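Local coordinates for glutathione s-transferase (Agrobacterium tumefaciens, PDB 2YCD), which probably conjugates glutathione to electrophilic compounds, as other members of the glutathione transferase superfamily do, and may take part in herbicide detoxification in a soil bacterium, at residues D35-E44 and R210-Q220; R110-L119 and L170-M181. All coordinates share one frame; numbering follows the deposited sequence.

The two contacts lie side by side, their centres about 16 Å apart, in a glutathione transferase built from a thioredoxin-like N-terminal domain and an all-helical C-terminal domain. Contact 1 joins the two: helix 35-45 of the thioredoxin-like part packs on helix 211-225, the last of the chain. Contact 2 lies within the helical part, where helix 105-135 runs beside helix 176-185. Along the chain contact 2 is nested inside the loop that contact 1 closes. They touch directly, I179 packing on P37 and A41, and F174 on E44 and R210. Helix 35-45 is thus held against two separate elements of the C-terminal domain.

Contact 1. Residues D35-E44 and R210-Q220; sequences DMPVRWALEE and RPAFKRAFDAQ. With PO4 (phosphate ion), chain C.
E44 and R210 meet through a side-on, two-nitrogen salt bridge: R210 NE reaches E44 OE2 at 2.9 Å and R210 NH2 reaches E44 OE1 at 3.0 Å. The carboxylate, turned 30° from the guanidinium plane, is met on its syn side. The indole nitrogen of W40 takes the anti lone pair of E44 OE2, and a water bonded to the same oxygen also accepts from A212 N. Next to E44 on its helix, E43 is gripped differently, by R215: R215 NE bonds E43 OE1 at 2.7 Å from above the carboxylate plane, and R215 NH2 reaches the backbone O of E43.

Between the polar ends the packing is aromatic and apolar. F213 presents its edge to the face of W40, the two planes at 90°, with F213 CD2 3.7 Å from W40 CE3. The M36 chain sets out opposite its own nitrogen (chi1 -178°), then turns at chi2 to carry CE over the F213 face, 3.6 Å from F213 CE2. That methionine sits as a knob among F213, A216, F217 and Q220; in return A216 fills a hole formed by M36, R39, W40 and E43, and this small residue lets the helix axes approach to 8.1 Å. Further along, R39 lays one guanidinium face against A219 and Q220. D35 OD2 lies in that guanidinium plane and accepts from R39 NE (2.9 Å) on its anti lone pair; R39 NH1 hydrogen-bonds the hydroxyl of Y49.

R210 has two further direct partners: F174, by cation-pi, and a phosphate, probably from the crystallisation liquor, bonded by R210 NH1 and NH2. The D35 side chain lies about 6 Å from the bound S-(p-nitrobenzyl)glutathione. Four donors, counting the water, converge on the E44 carboxylate and would favour its charged form; two ion pairs cross this interdomain contact at one end, R39-D35 lies at the other, and an apolar, interlocked middle separates them.

Contact 2. Residues R110-L119 and L170-M181; sequences RTVAWMFAAL and LEGSFSAADILM
W114 turns one face of its indole to L170, whose CD2 methyl stands 4.2 Å from the centroid of the six-membered ring and 15° off its normal, a CH-pi contact. The M181 methyl CE approaches the same ring obliquely, 3.7 Å from W114 CE3. Two bends beyond CG, at chi2 and chi3, fold the M181 thioether back over A118. At the base of the indole, W114 CB lies only 3.5 Å from A177 CB; alanines at 177 and 118 let the two nearly parallel helices, their axes 8° apart, come within 8.1 Å. M115 lies along the other flank, its CG against the A177 backbone and its CB 3.8 Å from L180 CD1, while its sulfur and CE rest on the A176 methyl.

At the N-terminal end of helix 176-185 the contact becomes polar. R110 grips E171 side-on, R110 NE to E171 OE1 at 3.2 Å and R110 NH2 to E171 OE2 at 3.1 Å, but the guanidinium and carboxylate planes are 64° apart and both oxygens are met from above the carboxylate plane. T111 OG1, bonded to the R107 carbonyl, shares a water with E171 O. The CG2 methyl of T111 touches the hydroxyl of S175, which forms a capping box with D178.

Helix 142-164 adds W163 beside W114 and L170, and helix 86-96 packs on M115 and A176. The second subunit brings F84, from its strand 81-84, edge-to-face with W114 and stacks its F116 on F116, so helix 105-135 packs on helix 176-185 and also forms part of the dimer interface.

Contact 1. Residues D35-E44 and R210-Q220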
loop_
_atom_site.group_PDB
_atom_site.type_symbol
_atom_site.label_atom_id
_atom_site.label_comp_id
_atom_site.label_asym_id
_atom_site.label_seq_id
_atom_site.Cartn_x
_atom_site.Cartn_y
_atom_site.Cartn_z
ATOM N N ASP A 35 1.334 14.725 -2.037
ATOM C CA ASP A 35 0.766 15.405 -3.203
ATOM C C ASP A 35 1.723 15.304 -4.401
ATOM O O ASP A 35 1.290 15.376 -5.550
ATOM C CB ASP A 35 0.470 16.883 -2.903
ATOM C CG ASP A 35 1.717 17.664 -2.503
ATOM O OD1 ASP A 35 2.342 17.313 -1.476
ATOM O OD2 ASP A 35 2.100 18.621 -3.204
ATOM N N MET A 36 3.015 15.116 -4.154
ATOM C CA MET A 36 3.978 15.142 -5.249
ATOM C C MET A 36 3.726 14.074 -6.336
ATOM O O MET A 36 3.727 14.397 -7.530
ATOM C CB MET A 36 5.405 15.080 -4.713
ATOM C CG MET A 36 6.445 15.147 -5.804
ATOM S SD MET A 36 6.505 16.755 -6.668
ATOM C CE MET A 36 7.708 16.295 -7.897
ATOM N N PRO A 37 3.506 12.802 -5.947
ATOM C CA PRO A 37 3.251 11.817 -7.015
ATOM C C PRO A 37 1.981 12.124 -7.786
ATOM O O PRO A 37 1.919 11.850 -8.981
ATOM C CB PRO A 37 3.134 10.470 -6.265
ATOM C CG PRO A 37 2.965 10.861 -4.786
ATOM C CD PRO A 37 3.739 12.152 -4.644
ATOM N N VAL A 38 0.971 12.694 -7.124
ATOM C CA VAL A 38 -0.256 13.083 -7.811
ATOM C C VAL A 38 0.008 14.221 -8.824
ATOM O O VAL A 38 -0.434 14.149 -9.965
ATOM C CB VAL A 38 -1.327 13.506 -6.779
ATOM C CG1 VAL A 38 -2.564 14.057 -7.491
ATOM C CG2 VAL A 38 -1.699 12.312 -5.879
ATOM N N ARG A 39 0.700 15.275 -8.394
ATOM C CA ARG A 39 1.077 16.374 -9.283
ATOM C C ARG A 39 1.870 15.847 -10.473
ATOM O O ARG A 39 1.645 16.268 -11.622
ATOM C CB ARG A 39 1.928 17.391 -8.528
ATOM C CG ARG A 39 1.217 18.165 -7.419
ATOM C CD ARG A 39 2.258 19.072 -6.768
ATOM N NE ARG A 39 1.774 19.976 -5.722
ATOM C CZ ARG A 39 1.304 21.199 -5.969
ATOM N NH1 ARG A 39 1.120 21.623 -7.221
ATOM N NH2 ARG A 39 0.959 21.980 -4.958
ATOM N N TRP A 40 2.831 14.972 -10.209
ATOM C CA TRP A 40 3.667 14.420 -11.267
ATOM C C TRP A 40 2.828 13.617 -12.276
ATOM O O TRP A 40 2.966 13.787 -13.505
ATOM C CB TRP A 40 4.780 13.589 -10.611
ATOM C CG TRP A 40 5.846 13.030 -11.548
ATOM C CD1 TRP A 40 5.966 13.247 -12.906
ATOM C CD2 TRP A 40 6.933 12.176 -11.180
ATOM N NE1 TRP A 40 7.068 12.562 -13.394
ATOM C CE2 TRP A 40 7.667 11.890 -12.358
ATOM C CE3 TRP A 40 7.338 11.594 -9.966
ATOM C CZ2 TRP A 40 8.798 11.059 -12.354
ATOM C CZ3 TRP A 40 8.466 10.777 -9.958
ATOM C CH2 TRP A 40 9.188 10.520 -11.148
ATOM N N ALA A 41 1.909 12.785 -11.789
ATOM C CA ALA A 41 1.027 12.050 -12.688
ATOM C C ALA A 41 0.202 12.990 -13.569
ATOM O O ALA A 41 0.066 12.767 -14.788
ATOM C CB ALA A 41 0.117 11.106 -11.894
ATOM N N LEU A 42 -0.393 14.014 -12.960
ATOM C CA LEU A 42 -1.165 15.001 -13.738
ATOM C C LEU A 42 -0.306 15.683 -14.801
ATOM O O LEU A 42 -0.752 15.868 -15.936
ATOM C CB LEU A 42 -1.820 16.029 -12.807
ATOM C CG LEU A 42 -2.894 15.444 -11.878
ATOM C CD1 LEU A 42 -3.182 16.368 -10.701
ATOM C CD2 LEU A 42 -4.182 15.133 -12.653
ATOM N N GLU A 43 0.921 16.044 -14.449
ATOM C CA GLU A 43 1.805 16.667 -15.434
ATOM C C GLU A 43 2.227 15.715 -16.559
ATOM O O GLU A 43 2.340 16.144 -17.715
ATOM C CB GLU A 43 3.013 17.291 -14.742
ATOM C CG GLU A 43 2.667 18.556 -13.920
ATOM C CD GLU A 43 2.249 19.725 -14.796
ATOM O OE1 GLU A 43 2.400 19.653 -16.028
ATOM O OE2 GLU A 43 1.768 20.730 -14.227
ATOM N N GLU A 44 2.418 14.436 -16.245
ATOM C CA GLU A 44 2.787 13.451 -17.277
ATOM C C GLU A 44 1.677 13.297 -18.310
ATOM O O GLU A 44 1.964 13.134 -19.494
ATOM C CB GLU A 44 3.137 12.080 -16.662
ATOM C CG GLU A 44 4.481 12.048 -15.932
ATOM C CD GLU A 44 5.698 11.950 -16.854
ATOM O OE1 GLU A 44 5.535 11.629 -18.058
ATOM O OE2 GLU A 44 6.810 12.191 -16.355
ATOM N N ARG A 210 12.820 14.193 -15.831
ATOM C CA ARG A 210 11.698 14.325 -16.757
ATOM C C ARG A 210 11.023 15.697 -16.623
ATOM O O ARG A 210 10.832 16.203 -15.522
ATOM C CB ARG A 210 10.690 13.199 -16.523
ATOM C CG ARG A 210 11.268 11.817 -16.801
ATOM C CD ARG A 210 10.266 10.699 -16.504
ATOM N NE ARG A 210 9.076 10.743 -17.357
ATOM C CZ ARG A 210 8.971 10.142 -18.544
ATOM N NH1 ARG A 210 9.993 9.452 -19.046
ATOM N NH2 ARG A 210 7.857 10.239 -19.252
ATOM N N PRO A 211 10.627 16.313 -17.746
ATOM C CA PRO A 211 10.014 17.646 -17.645
ATOM C C PRO A 211 8.757 17.699 -16.781
ATOM O O PRO A 211 8.531 18.713 -16.104
ATOM C CB PRO A 211 9.684 18.002 -19.107
ATOM C CG PRO A 211 10.560 17.103 -19.922
ATOM C CD PRO A 211 10.803 15.862 -19.136
ATOM N N ALA A 212 7.947 16.641 -16.793
ATOM C CA ALA A 212 6.757 16.632 -15.928
ATOM C C ALA A 212 7.132 16.630 -14.451
ATOM O O ALA A 212 6.407 17.201 -13.639
ATOM C CB ALA A 212 5.867 15.422 -16.243
ATOM N N PHE A 213 8.229 15.960 -14.096
ATOM C CA PHE A 213 8.676 15.985 -12.711
ATOM C C PHE A 213 9.017 17.428 -12.313
ATOM O O PHE A 213 8.616 17.897 -11.240
ATOM C CB PHE A 213 9.907 15.104 -12.484
ATOM C CG PHE A 213 10.391 15.111 -11.049
ATOM C CD1 PHE A 213 11.217 16.126 -10.567
ATOM C CD2 PHE A 213 9.975 14.116 -10.173
ATOM C CE1 PHE A 213 11.622 16.123 -9.218
ATOM C CE2 PHE A 213 10.387 14.111 -8.847
ATOM C CZ PHE A 213 11.215 15.110 -8.374
ATOM N N LYS A 214 9.735 18.142 -13.179
ATOM C CA LYS A 214 10.129 19.511 -12.881
ATOM C C LYS A 214 8.912 20.420 -12.774
ATOM O O LYS A 214 8.871 21.295 -11.903
ATOM C CB LYS A 214 11.100 20.041 -13.943
ATOM C CG LYS A 214 11.433 21.512 -13.734
ATOM C CD LYS A 214 12.577 21.979 -14.613
ATOM C CE LYS A 214 12.830 23.464 -14.412
ATOM N NZ LYS A 214 12.957 23.787 -12.959
ATOM N N ARG A 215 7.916 20.224 -13.635
ATOM C CA ARG A 215 6.713 21.058 -13.531
ATOM C C ARG A 215 5.998 20.818 -12.202
ATOM O O ARG A 215 5.540 21.749 -11.543
ATOM C CB ARG A 215 5.762 20.850 -14.718
ATOM C CG ARG A 215 6.306 21.352 -16.069
ATOM C CD ARG A 215 5.274 21.318 -17.176
ATOM N NE ARG A 215 4.724 19.993 -17.450
ATOM C CZ ARG A 215 5.210 19.133 -18.342
ATOM N NH1 ARG A 215 6.280 19.437 -19.065
ATOM N NH2 ARG A 215 4.614 17.957 -18.532
ATOM N N ALA A 216 5.888 19.561 -11.799
ATOM C CA ALA A 216 5.281 19.245 -10.504
ATOM C C ALA A 216 6.102 19.788 -9.339
ATOM O O ALA A 216 5.553 20.351 -8.409
ATOM C CB ALA A 216 5.075 17.739 -10.372
ATOM N N PHE A 217 7.416 19.617 -9.403
ATOM C CA PHE A 217 8.293 20.067 -8.334
ATOM C C PHE A 217 8.237 21.586 -8.185
ATOM O O PHE A 217 8.164 22.106 -7.068
ATOM C CB PHE A 217 9.734 19.610 -8.603
ATOM C CG PHE A 217 10.677 19.913 -7.470
ATOM C CD1 PHE A 217 11.300 21.148 -7.376
ATOM C CD2 PHE A 217 10.927 18.955 -6.501
ATOM C CE1 PHE A 217 12.163 21.423 -6.311
ATOM C CE2 PHE A 217 11.781 19.229 -5.448
ATOM C CZ PHE A 217 12.398 20.458 -5.358
ATOM N N ASP A 218 8.272 22.307 -9.302
ATOM C CA ASP A 218 8.231 23.773 -9.244
ATOM C C ASP A 218 6.906 24.251 -8.657
ATOM O O ASP A 218 6.849 25.271 -7.961
ATOM C CB ASP A 218 8.432 24.389 -10.630
ATOM C CG ASP A 218 9.857 24.237 -11.151
ATOM O OD1 ASP A 218 10.735 23.754 -10.406
ATOM O OD2 ASP A 218 10.071 24.597 -12.323
ATOM N N ALA A 219 5.824 23.519 -8.924
ATOM C CA ALA A 219 4.534 23.918 -8.385
ATOM C C ALA A 219 4.428 23.729 -6.874
ATOM O O ALA A 219 3.915 24.615 -6.176
ATOM C CB ALA A 219 3.382 23.222 -9.139
ATOM N N GLN A 220 4.913 22.610 -6.335
ATOM C CA GLN A 220 4.897 22.464 -4.882
ATOM C C GLN A 220 5.839 23.493 -4.235
ATOM O O GLN A 220 5.553 24.017 -3.161
ATOM C CB GLN A 220 5.195 21.017 -4.437
ATOM C CG GLN A 220 6.580 20.465 -4.812
ATOM C CD GLN A 220 7.675 20.883 -3.837
ATOM O OE1 GLN A 220 7.457 20.936 -2.620
ATOM N NE2 GLN A 220 8.874 21.140 -4.366
HETATM P P PO4 C . 9.115 9.060 -22.712
HETATM O O1 PO4 C . 10.488 8.798 -22.153
HETATM O O2 PO4 C . 9.025 10.509 -23.147
HETATM O O3 PO4 C . 8.844 8.177 -23.913
HETATM O O4 PO4 C . 8.056 8.781 -21.670
HETATM O O HOH W 1 2.360 21.247 -11.704
HETATM O O HOH W 2 8.005 14.163 -18.351
#

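Contact 2. Residues R110-L119 and L170-M181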
loop_
_atom_site.group_PDB
_atom_site.type_symbol
_atom_site.label_atom_id
_atom_site.label_comp_id
_atom_site.label_asym_id
_atom_site.label_seq_id
_atom_site.Cartn_x
_atom_site.Cartn_y
_atom_site.Cartn_z
ATOM N N ARG A 110 1.424 -6.268 -14.363
ATOM C CA ARG A 110 2.721 -6.169 -13.710
ATOM C C ARG A 110 3.037 -4.733 -13.264
ATOM O O ARG A 110 3.686 -4.528 -12.231
ATOM C CB ARG A 110 3.832 -6.716 -14.609
ATOM C CG ARG A 110 3.640 -8.202 -14.917
ATOM C CD ARG A 110 4.942 -8.830 -15.381
ATOM N NE ARG A 110 5.392 -8.228 -16.632
ATOM C CZ ARG A 110 5.076 -8.686 -17.842
ATOM N NH1 ARG A 110 4.315 -9.766 -17.967
ATOM N NH2 ARG A 110 5.526 -8.068 -18.930
ATOM N N THR A 111 2.578 -3.742 -14.023
ATOM C CA THR A 111 2.759 -2.346 -13.638
ATOM C C THR A 111 2.023 -2.094 -12.320
ATOM O O THR A 111 2.565 -1.462 -11.399
ATOM C CB THR A 111 2.243 -1.412 -14.741
ATOM O OG1 THR A 111 2.939 -1.703 -15.963
ATOM C CG2 THR A 111 2.509 0.051 -14.379
ATOM N N VAL A 112 0.798 -2.602 -12.214
ATOM C CA VAL A 112 0.029 -2.472 -10.979
ATOM C C VAL A 112 0.739 -3.198 -9.819
ATOM O O VAL A 112 0.778 -2.673 -8.694
ATOM C CB VAL A 112 -1.427 -2.979 -11.197
ATOM C CG1 VAL A 112 -2.198 -3.075 -9.884
ATOM C CG2 VAL A 112 -2.153 -2.068 -12.195
ATOM N N ALA A 113 1.315 -4.382 -10.059
ATOM C CA ALA A 113 2.136 -5.016 -9.030
ATOM C C ALA A 113 3.213 -4.056 -8.477
ATOM O O ALA A 113 3.392 -3.941 -7.258
ATOM C CB ALA A 113 2.767 -6.325 -9.546
ATOM N N TRP A 114 3.926 -3.367 -9.367
ATOM C CA TRP A 114 4.990 -2.473 -8.924
ATOM C C TRP A 114 4.459 -1.220 -8.229
ATOM O O TRP A 114 5.124 -0.698 -7.337
ATOM C CB TRP A 114 5.951 -2.137 -10.087
ATOM C CG TRP A 114 6.929 -3.265 -10.307
ATOM C CD1 TRP A 114 6.957 -4.134 -11.352
ATOM C CD2 TRP A 114 7.974 -3.670 -9.412
ATOM N NE1 TRP A 114 7.992 -5.045 -11.181
ATOM C CE2 TRP A 114 8.629 -4.770 -9.997
ATOM C CE3 TRP A 114 8.457 -3.166 -8.207
ATOM C CZ2 TRP A 114 9.716 -5.412 -9.376
ATOM C CZ3 TRP A 114 9.532 -3.808 -7.586
ATOM C CH2 TRP A 114 10.157 -4.900 -8.180
ATOM N N MET A 115 3.265 -0.753 -8.598
ATOM C CA MET A 115 2.613 0.334 -7.840
ATOM C C MET A 115 2.380 -0.087 -6.384
ATOM O O MET A 115 2.730 0.644 -5.444
ATOM C CB MET A 115 1.288 0.753 -8.498
ATOM C CG MET A 115 1.477 1.394 -9.887
ATOM S SD MET A 115 -0.089 1.681 -10.739
ATOM C CE MET A 115 -0.740 3.034 -9.746
ATOM N N PHE A 116 1.812 -1.270 -6.192
ATOM C CA PHE A 116 1.640 -1.799 -4.840
ATOM C C PHE A 116 2.958 -2.068 -4.123
ATOM O O PHE A 116 3.074 -1.815 -2.926
ATOM C CB PHE A 116 0.730 -3.035 -4.824
ATOM C CG PHE A 116 -0.751 -2.713 -4.917
ATOM C CD1 PHE A 116 -1.377 -2.556 -6.152
ATOM C CD2 PHE A 116 -1.510 -2.569 -3.775
ATOM C CE1 PHE A 116 -2.745 -2.273 -6.236
ATOM C CE2 PHE A 116 -2.870 -2.277 -3.838
ATOM C CZ PHE A 116 -3.492 -2.124 -5.080
ATOM N N ALA A 117 3.963 -2.571 -4.840
ATOM C CA ALA A 117 5.261 -2.827 -4.215
ATOM C C ALA A 117 5.916 -1.548 -3.704
ATOM O O ALA A 117 6.510 -1.534 -2.625
ATOM C CB ALA A 117 6.192 -3.533 -5.184
ATOM N N ALA A 118 5.830 -0.478 -4.477
ATOM C CA ALA A 118 6.366 0.801 -4.027
ATOM C C ALA A 118 5.775 1.156 -2.673
ATOM O O ALA A 118 6.488 1.606 -1.777
ATOM C CB ALA A 118 6.052 1.913 -5.053
ATOM N N LEU A 119 4.460 1.014 -2.529
ATOM C CA LEU A 119 3.775 1.512 -1.326
ATOM C C LEU A 119 3.672 0.500 -0.194
ATOM O O LEU A 119 3.549 0.919 0.965
ATOM C CB LEU A 119 2.367 2.015 -1.689
ATOM C CG LEU A 119 2.319 3.109 -2.763
ATOM C CD1 LEU A 119 0.909 3.712 -2.832
ATOM C CD2 LEU A 119 3.357 4.180 -2.553
ATOM N N LEU A 170 10.753 0.348 -14.237
ATOM C CA LEU A 170 10.347 -0.919 -13.618
ATOM C C LEU A 170 9.682 -1.914 -14.580
ATOM O O LEU A 170 9.941 -3.122 -14.480
ATOM C CB LEU A 170 9.442 -0.665 -12.409
ATOM C CG LEU A 170 10.103 -0.008 -11.185
ATOM C CD1 LEU A 170 9.025 0.540 -10.273
ATOM C CD2 LEU A 170 11.037 -0.934 -10.414
ATOM N N GLU A 171 8.789 -1.444 -15.446
ATOM C CA GLU A 171 8.054 -2.336 -16.372
ATOM C C GLU A 171 8.028 -1.779 -17.787
ATOM O O GLU A 171 7.023 -1.223 -18.236
ATOM C CB GLU A 171 6.616 -2.585 -15.878
ATOM C CG GLU A 171 5.738 -3.453 -16.807
ATOM C CD GLU A 171 6.369 -4.791 -17.182
ATOM O OE1 GLU A 171 6.925 -5.477 -16.295
ATOM O OE2 GLU A 171 6.303 -5.156 -18.377
ATOM N N GLY A 172 9.143 -1.912 -18.496
ATOM C CA GLY A 172 9.220 -1.414 -19.856
ATOM C C GLY A 172 9.240 0.098 -19.889
ATOM O O GLY A 172 10.191 0.723 -19.412
ATOM N N SER A 173 8.185 0.698 -20.417
ATOM C CA SER A 173 8.102 2.147 -20.554
ATOM C C SER A 173 7.822 2.810 -19.209
ATOM O O SER A 173 7.263 2.184 -18.303
ATOM C CB SER A 173 6.992 2.523 -21.541
ATOM O OG SER A 173 7.275 2.030 -22.838
ATOM N N PHE A 174 8.200 4.075 -19.097
ATOM C CA PHE A 174 7.895 4.853 -17.906
ATOM C C PHE A 174 6.412 4.671 -17.551
ATOM O O PHE A 174 5.548 4.685 -18.432
ATOM C CB PHE A 174 8.208 6.333 -18.146
ATOM C CG PHE A 174 7.912 7.205 -16.959
ATOM C CD1 PHE A 174 8.834 7.337 -15.927
ATOM C CD2 PHE A 174 6.702 7.874 -16.865
ATOM C CE1 PHE A 174 8.531 8.128 -14.821
ATOM C CE2 PHE A 174 6.415 8.664 -15.777
ATOM C CZ PHE A 174 7.315 8.788 -14.761
ATOM N N SER A 175 6.120 4.507 -16.258
ATOM C CA SER A 175 4.742 4.245 -15.825
ATOM C C SER A 175 4.406 4.857 -14.477
ATOM O O SER A 175 5.270 5.399 -13.764
ATOM C CB SER A 175 4.486 2.731 -15.740
ATOM O OG SER A 175 5.065 2.198 -14.563
ATOM N N ALA A 176 3.130 4.743 -14.113
ATOM C CA ALA A 176 2.693 5.114 -12.776
ATOM C C ALA A 176 3.474 4.395 -11.673
ATOM O O ALA A 176 3.607 4.933 -10.567
ATOM C CB ALA A 176 1.207 4.850 -12.624
ATOM N N ALA A 177 3.989 3.190 -11.945
ATOM C CA ALA A 177 4.794 2.518 -10.928
ATOM C C ALA A 177 6.067 3.308 -10.636
ATOM O O ALA A 177 6.513 3.388 -9.487
ATOM C CB ALA A 177 5.138 1.073 -11.349
ATOM N N ASP A 178 6.670 3.879 -11.684
ATOM C CA ASP A 178 7.892 4.633 -11.477
ATOM C C ASP A 178 7.626 5.917 -10.708
ATOM O O ASP A 178 8.437 6.321 -9.873
ATOM C CB ASP A 178 8.611 4.911 -12.809
ATOM C CG ASP A 178 8.913 3.641 -13.566
ATOM O OD1 ASP A 178 9.742 2.829 -13.095
ATOM O OD2 ASP A 178 8.284 3.470 -14.625
ATOM N N ILE A 179 6.496 6.558 -10.978
ATOM C CA ILE A 179 6.132 7.749 -10.205
ATOM C C ILE A 179 6.082 7.409 -8.713
ATOM O O ILE A 179 6.709 8.088 -7.881
ATOM C CB ILE A 179 4.791 8.331 -10.667
ATOM C CG1 ILE A 179 4.911 8.898 -12.096
ATOM C CG2 ILE A 179 4.281 9.380 -9.658
ATOM C CD1 ILE A 179 3.595 9.509 -12.622
ATOM N N LEU A 180 5.347 6.357 -8.364
ATOM C CA LEU A 180 5.197 6.010 -6.948
ATOM C C LEU A 180 6.512 5.543 -6.334
ATOM O O LEU A 180 6.879 5.950 -5.211
ATOM C CB LEU A 180 4.102 4.956 -6.763
ATOM C CG LEU A 180 2.686 5.436 -7.111
ATOM C CD1 LEU A 180 1.723 4.254 -7.079
ATOM C CD2 LEU A 180 2.213 6.568 -6.175
ATOM N N MET A 181 7.260 4.727 -7.075
ATOM C CA MET A 181 8.516 4.203 -6.544
ATOM C C MET A 181 9.583 5.289 -6.359
ATOM O O MET A 181 10.269 5.316 -5.328
ATOM C CB MET A 181 9.061 3.094 -7.449
ATOM C CG MET A 181 10.309 2.385 -6.876
ATOM S SD MET A 181 9.939 1.332 -5.446
ATOM C CE MET A 181 9.184 -0.084 -6.262
HETATM O O HOH W 3 4.569 -0.048 -17.787
#